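Local coordinates for protein beta-galactosidase (Bacillus circulans, PDB 4MAD) that probably removes terminal non-reducing beta-D-galactose residues from beta-D-galactosides by hydrolysis, as a family 35 glycoside hydrolase with a (beta/alpha)8-barrel, at residues E46-R51 with E82-I87; V67-H72 with D142-V147; L71-P74 with Q78-F81; R89-A94 with R153-S158; P119-T124 with L138-A143. One frame throughout, in Å; residues are numbered along the deposited sequence.

Contact 1: E46-R51 with E82-I87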
# COMPACT_ATOMS: atom_id res chain seq x y z
N GLU A 46 16.85 -5.34 -4.63
CA GLU A 46 17.71 -6.07 -5.53
C GLU A 46 17.29 -5.84 -6.98
O GLU A 46 18.07 -5.91 -7.85
CB GLU A 46 17.67 -7.55 -5.18
CG GLU A 46 18.36 -7.83 -3.90
CD GLU A 46 17.52 -7.65 -2.67
OE1 GLU A 46 16.33 -7.47 -2.77
OE2 GLU A 46 18.08 -7.78 -1.60
N TYR A 47 15.99 -5.59 -7.14
CA TYR A 47 15.35 -5.40 -8.42
C TYR A 47 15.12 -3.95 -8.90
O TYR A 47 14.69 -3.73 -10.00
CB TYR A 47 14.06 -6.21 -8.49
CG TYR A 47 14.18 -7.72 -8.54
CD1 TYR A 47 15.30 -8.33 -9.05
CD2 TYR A 47 13.15 -8.52 -8.14
CE1 TYR A 47 15.39 -9.67 -9.12
CE2 TYR A 47 13.24 -9.87 -8.22
CZ TYR A 47 14.37 -10.45 -8.70
OH TYR A 47 14.50 -11.80 -8.82
N TRP A 48 15.49 -2.98 -8.09
CA TRP A 48 15.22 -1.62 -8.47
C TRP A 48 15.92 -1.27 -9.80
O TRP A 48 15.35 -0.67 -10.66
CB TRP A 48 15.65 -0.65 -7.37
CG TRP A 48 14.81 -0.61 -6.17
CD1 TRP A 48 13.52 -1.05 -6.03
CD2 TRP A 48 15.16 -0.08 -4.90
NE1 TRP A 48 13.07 -0.82 -4.79
CE2 TRP A 48 14.06 -0.23 -4.06
CE3 TRP A 48 16.30 0.54 -4.40
CZ2 TRP A 48 14.07 0.19 -2.75
CZ3 TRP A 48 16.31 0.94 -3.11
CH2 TRP A 48 15.21 0.77 -2.29
N GLU A 49 17.15 -1.68 -9.97
CA GLU A 49 17.84 -1.35 -11.20
C GLU A 49 17.16 -1.98 -12.40
O GLU A 49 17.03 -1.38 -13.41
CB GLU A 49 19.29 -1.77 -11.15
CG GLU A 49 20.05 -1.39 -12.41
CD GLU A 49 21.55 -1.32 -12.22
OE1 GLU A 49 22.09 -1.82 -11.29
OE2 GLU A 49 22.19 -0.75 -13.05
N ASP A 50 16.70 -3.19 -12.25
CA ASP A 50 16.10 -3.87 -13.35
C ASP A 50 14.89 -3.10 -13.82
O ASP A 50 14.73 -2.85 -14.98
CB ASP A 50 15.64 -5.25 -12.93
CG ASP A 50 14.91 -6.00 -14.04
OD1 ASP A 50 15.57 -6.46 -14.94
OD2 ASP A 50 13.69 -6.09 -14.02
N ARG A 51 14.02 -2.72 -12.89
CA ARG A 51 12.83 -2.02 -13.29
C ARG A 51 13.11 -0.67 -13.88
O ARG A 51 12.53 -0.31 -14.83
CB ARG A 51 11.84 -1.93 -12.15
CG ARG A 51 11.74 -3.18 -11.33
CD ARG A 51 10.92 -4.27 -11.96
NE ARG A 51 10.49 -5.28 -11.01
CZ ARG A 51 11.08 -6.45 -10.86
NH1 ARG A 51 12.11 -6.77 -11.58
NH2 ARG A 51 10.65 -7.31 -9.97
N GLU A 82 16.49 1.89 5.58
CA GLU A 82 17.25 0.72 5.27
C GLU A 82 16.45 -0.24 4.42
O GLU A 82 15.24 -0.23 4.45
CB GLU A 82 17.62 0.03 6.57
CG GLU A 82 18.43 0.90 7.54
CD GLU A 82 17.63 1.97 8.29
OE1 GLU A 82 16.72 1.55 8.96
OE2 GLU A 82 17.93 3.17 8.23
N GLY A 83 17.14 -1.05 3.66
CA GLY A 83 16.48 -2.04 2.86
C GLY A 83 15.51 -1.49 1.85
O GLY A 83 15.85 -0.65 1.11
N ILE A 84 14.30 -2.01 1.85
CA ILE A 84 13.30 -1.60 0.91
C ILE A 84 12.94 -0.13 1.12
O ILE A 84 12.36 0.48 0.28
CB ILE A 84 12.04 -2.48 0.92
CG1 ILE A 84 11.32 -2.38 -0.42
CG2 ILE A 84 11.14 -2.07 1.93
CD1 ILE A 84 10.23 -3.31 -0.55
N ALA A 85 13.29 0.39 2.27
CA ALA A 85 13.04 1.77 2.60
C ALA A 85 14.20 2.75 2.25
O ALA A 85 14.13 3.86 2.62
CB ALA A 85 12.70 1.91 4.02
N ASP A 86 15.24 2.28 1.58
CA ASP A 86 16.37 3.12 1.33
C ASP A 86 16.05 3.95 0.11
O ASP A 86 16.43 3.63 -0.97
CB ASP A 86 17.60 2.29 1.06
CG ASP A 86 18.90 3.07 1.19
OD1 ASP A 86 18.92 4.26 1.01
OD2 ASP A 86 19.89 2.48 1.45
N ILE A 87 15.33 5.03 0.30
CA ILE A 87 14.96 5.90 -0.78
C ILE A 87 16.17 6.55 -1.41
O ILE A 87 16.24 6.71 -2.59
CB ILE A 87 13.91 6.89 -0.33
CG1 ILE A 87 13.33 7.62 -1.50
CG2 ILE A 87 14.43 7.82 0.67
CD1 ILE A 87 12.33 8.57 -1.10
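Trp48 NE1 is held by two carbonyls of the loop ahead of its own helix, by a hydrogen bond to Tyr40 O and a weak one to Thr43 O, and these fix the roll of the indole whose six-membered end meets segment 82-87. The torsion about CA-CB sets CG opposite the carbonyl carbon and next to the backbone N (chi1 -73°), and the ring then extends from the helix start to the neighbouring loop. What it finds there is mostly carbonyl oxygen. Ile84 O comes to the ring edge near its plane, 3.5 Å from Trp48 CZ2. Asp86 O approaches obliquely, 3.4 Å from Trp48 CH2, and Gly83 O is 3.7 Å from the same carbon. In the (beta/alpha)8-barrel this joins helix 48-58 to the turn that starts helix 87-97, the next long helix along the chain. Two bonds shape the 3-10 turn, Asp86 N to Gly83 O over 3.0 Å and Ala85 N to Glu82 O, also over 3.0 Å; Gly83 O thus serves Asp86 N while also facing the ring. Asp86 then caps the following helix through OD1 to Arg89 N. Ile84 O is buried here with no hydrogen-bond partner in the model, and the weakly positive C-H rim of the indole may offset this in part. Apolar contact is slight, Trp48 CZ2 lying 4.4 Å from Ile84 CG1, while Phe90 meets the indole in an edge-to-face pair.

Contact 2: V67-H72 with D142-V147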
# COMPACT_ATOMS: atom_id res chain seq x y z
N VAL A 67 6.75 9.14 -1.38
CA VAL A 67 7.49 8.77 -0.18
C VAL A 67 6.53 8.31 0.90
O VAL A 67 5.67 9.03 1.21
CB VAL A 67 8.26 9.95 0.44
CG1 VAL A 67 9.03 9.49 1.57
CG2 VAL A 67 9.17 10.62 -0.59
N ALA A 68 6.74 7.15 1.49
CA ALA A 68 5.81 6.55 2.40
C ALA A 68 6.23 6.85 3.85
O ALA A 68 7.08 6.23 4.37
CB ALA A 68 5.76 5.08 2.17
N TRP A 69 5.58 7.80 4.47
CA TRP A 69 5.94 8.22 5.81
C TRP A 69 5.88 7.05 6.79
O TRP A 69 6.76 6.85 7.50
CB TRP A 69 4.99 9.33 6.26
CG TRP A 69 5.22 9.95 7.61
CD1 TRP A 69 6.20 9.67 8.49
CD2 TRP A 69 4.41 10.95 8.23
NE1 TRP A 69 6.07 10.45 9.61
CE2 TRP A 69 4.97 11.25 9.46
CE3 TRP A 69 3.28 11.64 7.84
CZ2 TRP A 69 4.43 12.19 10.30
CZ3 TRP A 69 2.75 12.59 8.70
CH2 TRP A 69 3.33 12.85 9.89
N ASN A 70 4.82 6.26 6.72
CA ASN A 70 4.67 5.12 7.62
C ASN A 70 5.85 4.15 7.51
O ASN A 70 6.23 3.54 8.46
CB ASN A 70 3.30 4.41 7.50
CG ASN A 70 2.96 3.94 6.07
OD1 ASN A 70 3.71 4.07 5.21
ND2 ASN A 70 1.78 3.38 5.90
N LEU A 71 6.43 4.02 6.33
CA LEU A 71 7.59 3.20 6.20
C LEU A 71 8.79 3.79 6.93
O LEU A 71 9.47 3.12 7.60
CB LEU A 71 7.90 2.92 4.76
CG LEU A 71 8.64 1.65 4.38
CD1 LEU A 71 7.87 0.47 4.82
CD2 LEU A 71 8.83 1.59 2.89
N HIS A 72 9.01 5.05 6.75
CA HIS A 72 10.09 5.80 7.37
C HIS A 72 10.04 6.13 8.87
O HIS A 72 11.06 6.37 9.42
CB HIS A 72 10.39 7.03 6.57
CG HIS A 72 10.71 6.70 5.16
ND1 HIS A 72 11.77 5.91 4.82
CD2 HIS A 72 10.06 6.96 4.00
CE1 HIS A 72 11.79 5.73 3.52
NE2 HIS A 72 10.77 6.36 3.00
N ASP A 142 6.35 18.22 10.55
CA ASP A 142 7.54 19.01 10.56
C ASP A 142 8.72 18.18 11.00
O ASP A 142 9.81 18.28 10.49
CB ASP A 142 7.37 20.25 11.44
CG ASP A 142 6.80 21.45 10.68
OD1 ASP A 142 6.88 21.49 9.47
OD2 ASP A 142 6.25 22.34 11.30
N ALA A 143 8.50 17.38 12.01
CA ALA A 143 9.57 16.58 12.54
C ALA A 143 9.99 15.55 11.54
O ALA A 143 11.15 15.30 11.37
CB ALA A 143 9.18 15.96 13.77
N TYR A 144 9.02 14.94 10.91
CA TYR A 144 9.30 13.95 9.89
C TYR A 144 9.99 14.55 8.69
O TYR A 144 10.96 14.07 8.26
CB TYR A 144 8.02 13.26 9.47
CG TYR A 144 8.09 12.51 8.20
CD1 TYR A 144 9.04 11.58 7.98
CD2 TYR A 144 7.17 12.72 7.21
CE1 TYR A 144 9.12 10.90 6.79
CE2 TYR A 144 7.24 12.07 6.02
CZ TYR A 144 8.19 11.14 5.82
OH TYR A 144 8.22 10.48 4.65
N PHE A 145 9.48 15.66 8.23
CA PHE A 145 10.04 16.34 7.10
C PHE A 145 11.48 16.78 7.38
O PHE A 145 12.30 16.78 6.53
CB PHE A 145 9.18 17.51 6.67
CG PHE A 145 8.13 17.18 5.61
CD1 PHE A 145 7.79 15.90 5.33
CD2 PHE A 145 7.51 18.16 4.92
CE1 PHE A 145 6.84 15.65 4.36
CE2 PHE A 145 6.57 17.87 4.00
CZ PHE A 145 6.26 16.64 3.73
N ASP A 146 11.75 17.16 8.61
CA ASP A 146 13.11 17.56 8.89
C ASP A 146 14.04 16.42 8.61
O ASP A 146 15.08 16.62 8.09
CB ASP A 146 13.31 17.91 10.34
CG ASP A 146 12.78 19.26 10.69
OD1 ASP A 146 12.44 20.02 9.82
OD2 ASP A 146 12.65 19.52 11.87
N VAL A 147 13.71 15.22 9.02
CA VAL A 147 14.56 14.09 8.73
C VAL A 147 14.58 13.71 7.28
O VAL A 147 15.58 13.49 6.69
CB VAL A 147 14.14 12.89 9.58
CG1 VAL A 147 14.83 11.67 9.20
CG2 VAL A 147 14.44 13.15 10.99
O HOH W 1 6.19 11.02 3.11
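Trp69 and Tyr144 both turn CG opposite their backbone N, with chi1 of -178° and 164°, and these two torsions lay the indole and the phenol ring one over the other between helix 69-72 and helix 135-152. The result is an offset stack: the five-membered ring of Trp69 and the Tyr144 ring have centroids 3.5 Å apart and planes only 3° from parallel. Trp69 CD1 sits over the centre of the phenol ring, and Trp69 NE1 comes to 3.2 Å from Tyr144 CG, which is close for stacked aromatics and marks tight packing. Since the indole N-H is given to Glu73 OE2, the stack itself need not satisfy it. In the (beta/alpha)8-barrel, the short helix 69-72 begins after two residues that follow strand 62-66, and the longer helix 135-152 precedes strand 163-167; the stack joins the connections that follow strands 62-66 and 100-104. At the far end of the phenol, Tyr144 OH donates to a water 2.6 Å away, which lies at the ring edge in plane and in turn donates to Val67 O over 2.8 Å. The hydroxyl is also pressed by carbon, with Val67 CG1 only 3.3 Å from Tyr144 OH. His72 adds a looser approach from an oblique direction, its CD2 lying 4.0 Å from Tyr144 OH. Lys140 and Val141, one turn earlier on the long helix, touch the indole as well.

Contact 3: L71-P74 with Q78-F81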
# COMPACT_ATOMS: atom_id res chain seq x y z
N LEU A 71 6.43 4.02 6.33
CA LEU A 71 7.59 3.20 6.20
C LEU A 71 8.79 3.79 6.93
O LEU A 71 9.47 3.12 7.60
CB LEU A 71 7.90 2.92 4.76
CG LEU A 71 8.64 1.65 4.38
CD1 LEU A 71 7.87 0.47 4.82
CD2 LEU A 71 8.83 1.59 2.89
N HIS A 72 9.01 5.05 6.75
CA HIS A 72 10.09 5.80 7.37
C HIS A 72 10.04 6.13 8.87
O HIS A 72 11.06 6.37 9.42
CB HIS A 72 10.39 7.03 6.57
CG HIS A 72 10.71 6.70 5.16
ND1 HIS A 72 11.77 5.91 4.82
CD2 HIS A 72 10.06 6.96 4.00
CE1 HIS A 72 11.79 5.73 3.52
NE2 HIS A 72 10.77 6.36 3.00
N GLU A 73 8.84 6.26 9.41
CA GLU A 73 8.63 6.54 10.83
C GLU A 73 7.57 5.62 11.39
O GLU A 73 6.55 6.06 11.76
CB GLU A 73 8.24 8.00 11.08
CG GLU A 73 8.61 8.47 12.45
CD GLU A 73 8.31 9.91 12.77
OE1 GLU A 73 8.54 10.26 13.91
OE2 GLU A 73 7.87 10.64 11.89
N PRO A 74 7.87 4.34 11.43
CA PRO A 74 6.93 3.31 11.87
C PRO A 74 6.49 3.48 13.30
O PRO A 74 5.41 3.15 13.65
CB PRO A 74 7.69 2.02 11.67
CG PRO A 74 9.09 2.40 11.63
CD PRO A 74 9.16 3.77 11.05
N GLN A 78 11.35 6.93 15.56
CA GLN A 78 12.18 5.87 15.05
C GLN A 78 12.21 5.91 13.56
O GLN A 78 11.26 5.59 12.96
CB GLN A 78 11.60 4.53 15.42
CG GLN A 78 12.48 3.40 15.14
CD GLN A 78 11.79 2.06 14.85
OE1 GLN A 78 10.74 1.77 15.34
NE2 GLN A 78 12.46 1.24 14.06
N PHE A 79 13.32 6.31 12.98
CA PHE A 79 13.41 6.57 11.58
C PHE A 79 14.08 5.45 10.83
O PHE A 79 15.05 4.96 11.26
CB PHE A 79 14.11 7.89 11.35
CG PHE A 79 13.33 9.04 11.82
CD1 PHE A 79 12.30 9.52 11.10
CD2 PHE A 79 13.59 9.61 13.02
CE1 PHE A 79 11.59 10.55 11.53
CE2 PHE A 79 12.86 10.63 13.44
CZ PHE A 79 11.87 11.09 12.70
N VAL A 80 13.51 5.03 9.73
CA VAL A 80 13.99 3.87 8.99
C VAL A 80 14.26 4.19 7.52
O VAL A 80 13.39 4.56 6.81
CB VAL A 80 12.98 2.70 9.06
CG1 VAL A 80 13.40 1.60 8.20
CG2 VAL A 80 12.83 2.21 10.48
N PHE A 81 15.51 4.06 7.11
CA PHE A 81 15.90 4.25 5.73
C PHE A 81 16.75 3.11 5.13
O PHE A 81 17.54 3.33 4.26
CB PHE A 81 16.51 5.62 5.47
CG PHE A 81 15.59 6.75 5.72
CD1 PHE A 81 14.85 7.29 4.72
CD2 PHE A 81 15.48 7.29 6.95
CE1 PHE A 81 14.06 8.32 4.97
CE2 PHE A 81 14.70 8.30 7.17
CZ PHE A 81 14.00 8.83 6.20
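The imidazole of His72 meets segment 78-81 in two different ways. Its edge faces Val80 O, which lies near the ring plane and accepts a hydrogen bond from His72 ND1 over 2.9 Å. That bond is nearly straight, 169° at the hydrogen, and ND1 lies almost in line with the C=O bond. Phe81 CE1 lies over one face, 3.3 Å from His72 ND1, but the rings are slid apart and barely overlap, with planes 17° from parallel. Phe81 CG stands opposite its carbonyl carbon, beside the backbone N, which swings the phenyl back toward the imidazole. Further along, Glu73 and Phe79 run side by side and point the same way. The carboxylate is inclined 30° to the phenyl ring, and Glu73 CD comes within 3.6 Å of Phe79 CE1. Pro74 and Val80 instead cross at about a right angle, CG against CG2 at 3.9 Å. The backbones are tied by Val80 N donating to His72 O over 2.8 Å, from above the carbonyl plane, and by Phe79 CA, whose hydrogen points to the same oxygen. The segments thus close the short turn between helix 69-72 and the loop leading to helix 87-97 in the barrel. Because ND1 donates to a carbonyl, that nitrogen must carry a proton, and a neutral ring would then use NE2 as acceptor toward Tyr40 OH. Besides its indole partner, the Glu73 carboxylate takes Gly77 N at OE1, which would favour its charged form.

Contact 4: R89-A94 with R153-S158; sequences RFIKTA and RPLLSS
Leu155 divides its two methyls between neighbouring residues of helix 87-97, and this apolar packing makes up the whole contact. Leu155 CD1 rests against Ile91, 3.8 Å from CG2 and 3.9 Å from CB, the two side chains meeting at a slant. Leu155 CD2 reaches the base of Lys92 instead, 3.9 Å from its CG, and there the side chains cross at about a right angle. In Ile91 the CG2 branch stands opposite the backbone N while CG1 lies beside it (chi1 -62°), which turns the CB-CG2 side of the residue to the leucine. The lysine is extended beyond CG, and its methylene base rather than its ammonium group does the touching. Polar interactions stay within each segment or lead elsewhere. On the helix, Arg89 O accepts two donors from opposite faces of its carbonyl plane, Thr93 N at 2.9 Å and Thr93 OG1 at 2.8 Å. In the 3-10 turn, Leu156 N bonds to Arg153 O over 3.2 Å, an oxygen that Asn159 ND2 also grips. Backbone hydrogen bonds between Ile163 and both Leu155 and Ser157 then fasten this turn to the barrel sheet. Ile91 and Leu155 both touch the Ile163 side chain, so helix 87-97 and the turn after helix 135-152 meet at Ile163, at the start of strand 163-167 of the (beta/alpha)8-barrel. With no hydrogen bond or salt bridge across it, the contact rests on dispersion and the exclusion of water, with the solvent-exposed Lys92 at its border.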
# COMPACT_ATOMS: atom_id res chain seq x y z
N ARG A 89 19.08 5.13 -1.99
CA ARG A 89 19.61 4.17 -2.92
C ARG A 89 18.73 4.12 -4.16
O ARG A 89 19.22 4.07 -5.24
CB ARG A 89 19.66 2.83 -2.26
CG ARG A 89 20.17 1.70 -3.16
CD ARG A 89 20.05 0.35 -2.51
NE ARG A 89 20.26 -0.72 -3.46
CZ ARG A 89 20.28 -2.00 -3.17
NH1 ARG A 89 20.09 -2.40 -1.94
NH2 ARG A 89 20.50 -2.87 -4.13
N PHE A 90 17.43 4.17 -3.97
CA PHE A 90 16.55 4.05 -5.10
C PHE A 90 16.77 5.21 -6.04
O PHE A 90 16.95 5.03 -7.20
CB PHE A 90 15.10 4.02 -4.62
CG PHE A 90 14.10 4.14 -5.73
CD1 PHE A 90 13.78 3.09 -6.50
CD2 PHE A 90 13.46 5.31 -5.98
CE1 PHE A 90 12.89 3.20 -7.49
CE2 PHE A 90 12.57 5.41 -6.98
CZ PHE A 90 12.29 4.37 -7.71
N ILE A 91 16.79 6.40 -5.47
CA ILE A 91 17.00 7.58 -6.27
C ILE A 91 18.39 7.64 -6.97
O ILE A 91 18.47 7.96 -8.10
CB ILE A 91 16.75 8.84 -5.45
CG1 ILE A 91 15.29 8.86 -4.99
CG2 ILE A 91 17.14 10.06 -6.24
CD1 ILE A 91 14.93 10.04 -4.24
N LYS A 92 19.42 7.25 -6.29
CA LYS A 92 20.73 7.11 -6.91
C LYS A 92 20.70 6.10 -8.03
O LYS A 92 21.39 6.24 -8.96
CB LYS A 92 21.77 6.73 -5.91
CG LYS A 92 22.20 7.85 -5.08
CD LYS A 92 23.06 7.37 -3.95
CE LYS A 92 23.78 8.49 -3.34
NZ LYS A 92 24.80 7.97 -2.47
N THR A 93 19.89 5.08 -7.91
CA THR A 93 19.76 4.12 -8.96
C THR A 93 19.16 4.73 -10.23
O THR A 93 19.59 4.45 -11.31
CB THR A 93 19.05 2.84 -8.53
OG1 THR A 93 19.65 2.35 -7.35
CG2 THR A 93 19.10 1.79 -9.61
N ALA A 94 18.17 5.57 -10.04
CA ALA A 94 17.51 6.26 -11.14
C ALA A 94 18.54 7.16 -11.83
O ALA A 94 18.71 7.15 -13.00
CB ALA A 94 16.37 7.07 -10.64
N ARG A 153 18.38 15.94 0.55
CA ARG A 153 18.97 17.19 0.16
C ARG A 153 20.15 17.04 -0.84
O ARG A 153 20.20 17.72 -1.81
CB ARG A 153 19.40 17.97 1.39
CG ARG A 153 19.61 19.40 1.15
CD ARG A 153 19.64 20.17 2.47
NE ARG A 153 18.29 20.37 2.96
CZ ARG A 153 17.83 20.08 4.18
NH1 ARG A 153 18.57 19.56 5.12
NH2 ARG A 153 16.58 20.30 4.42
N PRO A 154 21.01 16.07 -0.62
CA PRO A 154 22.14 15.84 -1.51
C PRO A 154 21.65 15.46 -2.89
O PRO A 154 22.42 15.51 -3.82
CB PRO A 154 22.79 14.64 -0.90
CG PRO A 154 22.44 14.66 0.41
CD PRO A 154 21.06 15.14 0.48
N LEU A 155 20.41 15.02 -3.00
CA LEU A 155 19.86 14.51 -4.25
C LEU A 155 19.10 15.49 -5.11
O LEU A 155 18.73 15.19 -6.22
CB LEU A 155 19.07 13.24 -4.00
CG LEU A 155 19.79 12.05 -3.41
CD1 LEU A 155 18.79 11.07 -2.96
CD2 LEU A 155 20.79 11.46 -4.38
N LEU A 156 18.92 16.68 -4.59
CA LEU A 156 18.30 17.76 -5.29
C LEU A 156 19.12 18.23 -6.49
O LEU A 156 20.30 18.26 -6.46
CB LEU A 156 17.99 18.90 -4.35
CG LEU A 156 17.12 18.60 -3.15
CD1 LEU A 156 17.20 19.71 -2.18
CD2 LEU A 156 15.68 18.33 -3.54
N SER A 157 18.45 18.61 -7.55
CA SER A 157 19.13 19.06 -8.71
C SER A 157 19.99 20.27 -8.38
O SER A 157 21.05 20.43 -8.91
CB SER A 157 18.19 19.37 -9.83
OG SER A 157 17.35 20.42 -9.53
N SER A 158 19.54 21.08 -7.44
CA SER A 158 20.25 22.27 -7.00
C SER A 158 21.56 21.93 -6.30
O SER A 158 22.35 22.77 -6.03
CB SER A 158 19.38 23.21 -6.18
OG SER A 158 18.93 22.63 -5.03

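Contact 5: P119-T124 with L138-A143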
# COMPACT_ATOMS: atom_id res chain seq x y z
N PRO A 119 1.50 7.20 9.33
CA PRO A 119 1.81 6.22 10.37
C PRO A 119 0.65 5.98 11.27
O PRO A 119 -0.01 6.89 11.53
CB PRO A 119 2.90 6.91 11.17
CG PRO A 119 3.40 7.97 10.34
CD PRO A 119 2.32 8.40 9.45
N TYR A 120 0.50 4.79 11.81
CA TYR A 120 -0.66 4.37 12.56
C TYR A 120 -0.76 5.28 13.79
O TYR A 120 -1.80 5.56 14.24
CB TYR A 120 -0.58 2.91 12.98
CG TYR A 120 0.28 2.72 14.17
CD1 TYR A 120 -0.27 2.59 15.42
CD2 TYR A 120 1.64 2.73 14.08
CE1 TYR A 120 0.50 2.46 16.52
CE2 TYR A 120 2.41 2.59 15.21
CZ TYR A 120 1.83 2.46 16.43
OH TYR A 120 2.62 2.33 17.51
N TRP A 121 0.38 5.70 14.28
CA TRP A 121 0.46 6.45 15.51
C TRP A 121 -0.08 7.86 15.49
O TRP A 121 -0.21 8.44 16.53
CB TRP A 121 1.84 6.38 16.18
CG TRP A 121 2.89 6.83 15.39
CD1 TRP A 121 3.67 6.09 14.66
CD2 TRP A 121 3.29 8.16 15.18
NE1 TRP A 121 4.57 6.82 14.00
CE2 TRP A 121 4.35 8.13 14.30
CE3 TRP A 121 2.86 9.38 15.66
CZ2 TRP A 121 5.00 9.27 13.88
CZ3 TRP A 121 3.47 10.49 15.24
CH2 TRP A 121 4.54 10.44 14.35
N LEU A 122 -0.37 8.38 14.31
CA LEU A 122 -1.07 9.62 14.25
C LEU A 122 -2.41 9.48 14.94
O LEU A 122 -2.89 10.38 15.52
CB LEU A 122 -1.29 10.08 12.81
CG LEU A 122 -0.03 10.50 12.08
CD1 LEU A 122 -0.24 11.05 10.67
CD2 LEU A 122 0.80 11.37 12.88
N LEU A 123 -3.00 8.32 14.83
CA LEU A 123 -4.35 8.14 15.33
C LEU A 123 -4.50 8.40 16.85
O LEU A 123 -5.57 8.64 17.32
CB LEU A 123 -4.91 6.79 14.93
CG LEU A 123 -5.35 6.72 13.48
CD1 LEU A 123 -5.47 5.34 13.02
CD2 LEU A 123 -6.60 7.46 13.25
N THR A 124 -3.42 8.32 17.58
CA THR A 124 -3.49 8.47 19.02
C THR A 124 -2.95 9.82 19.52
O THR A 124 -2.77 10.01 20.68
CB THR A 124 -2.84 7.30 19.72
OG1 THR A 124 -1.47 7.24 19.37
CG2 THR A 124 -3.54 6.03 19.32
N LEU A 138 0.60 19.26 12.31
CA LEU A 138 1.76 19.91 11.69
C LEU A 138 3.09 19.66 12.40
O LEU A 138 4.12 19.60 11.80
CB LEU A 138 1.51 21.39 11.48
CG LEU A 138 0.35 21.70 10.54
CD1 LEU A 138 0.05 23.16 10.36
CD2 LEU A 138 0.64 21.10 9.25
N GLU A 139 3.02 19.54 13.71
CA GLU A 139 4.20 19.28 14.48
C GLU A 139 4.81 17.94 14.07
O GLU A 139 5.96 17.81 14.02
CB GLU A 139 3.87 19.21 15.96
CG GLU A 139 3.51 20.53 16.56
CD GLU A 139 3.45 20.52 18.09
OE1 GLU A 139 3.63 19.47 18.70
OE2 GLU A 139 3.19 21.60 18.67
N LYS A 140 3.96 16.96 13.87
CA LYS A 140 4.42 15.66 13.43
C LYS A 140 5.02 15.70 12.01
O LYS A 140 6.04 15.17 11.75
CB LYS A 140 3.29 14.62 13.51
CG LYS A 140 2.66 14.47 14.86
CD LYS A 140 3.62 14.37 15.97
CE LYS A 140 2.91 14.02 17.27
NZ LYS A 140 3.72 14.23 18.42
N VAL A 141 4.36 16.40 11.12
CA VAL A 141 4.82 16.52 9.76
C VAL A 141 6.20 17.21 9.72
O VAL A 141 7.04 16.88 8.97
CB VAL A 141 3.83 17.34 8.96
CG1 VAL A 141 4.33 17.72 7.65
CG2 VAL A 141 2.50 16.65 8.86
N ASP A 142 6.35 18.22 10.55
CA ASP A 142 7.54 19.01 10.56
C ASP A 142 8.72 18.18 11.00
O ASP A 142 9.81 18.28 10.49
CB ASP A 142 7.37 20.25 11.44
CG ASP A 142 6.80 21.45 10.68
OD1 ASP A 142 6.88 21.49 9.47
OD2 ASP A 142 6.25 22.34 11.30
N ALA A 143 8.50 17.38 12.01
CA ALA A 143 9.57 16.58 12.54
C ALA A 143 9.99 15.55 11.54
O ALA A 143 11.15 15.30 11.37
CB ALA A 143 9.18 15.96 13.77
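Lys140 lays its aliphatic chain along the rim of the Trp121 indole and against Leu122. Three successive carbons follow the outer corner of the ring: from Trp121 CZ3, Lys140 CD is 4.0 Å away, and CG and CE are each at 4.1 Å. Lys140 CD comes to the ring edge near its plane; a methylene, not the ammonium group, meets the indole. Leu122 and the lysine run antiparallel alongside each other, with Leu122 CD2 4.1 Å from Lys140 CG. A bend at chi2 (-46°) turns the lysine chain in this way, and beyond the indole NZ forms a salt bridge with Glu76.

A second layer holds the indole. Its CG stands between the backbone N and the carbonyl carbon (chi1 58°), the crowded position, and the ring is kept in this orientation by a hydrogen bond from NE1 to Glu73 O and by Pro119 on one face. Pro119 CB sits 3.2 Å above the indole plane toward the rim, while the edge also meets Tyr120. The backbone beneath is a 3-10 turn, with Leu122 N bonded to Pro119 O at 3.2 Å and Leu123 N to Tyr120 O at 3.1 Å. Farther out, Trp69 touches Pro119 and Leu122, and Tyr120 OH bonds to Glu75. Leu123 O reaches Tyr471 OH, linking this turn to the all-beta region later in the chain. The contact belongs to a long beta-alpha connection of a (beta/alpha)8-barrel, in which the segment after strand 100-104 folds back on helix 135-152, the helix it leads into.

Overall arrangement
All five contacts lie in the glycoside hydrolase family 35 barrel region, between strands 34-38 and 163-167, the first and fourth of eight. Contacts 2 and 3 share helix 69-72, with centres about 7 Å apart; contact 5 shares helix 135-152 with contact 2, centres about 9 Å apart, and touches contact 3. Contact 1 touches contacts 2, 3 and 4; its centre and that of contact 4 are about 13 Å apart, with Trp48 packing on helix 87-97. Along the chain contact 3 falls between the segments of contact 1, and contact 5 between those of contact 4. Segments of contacts 1 and 2, and of 2 and 4, alternate, tying connections of the barrel's first half across one another, away from the annotated sites.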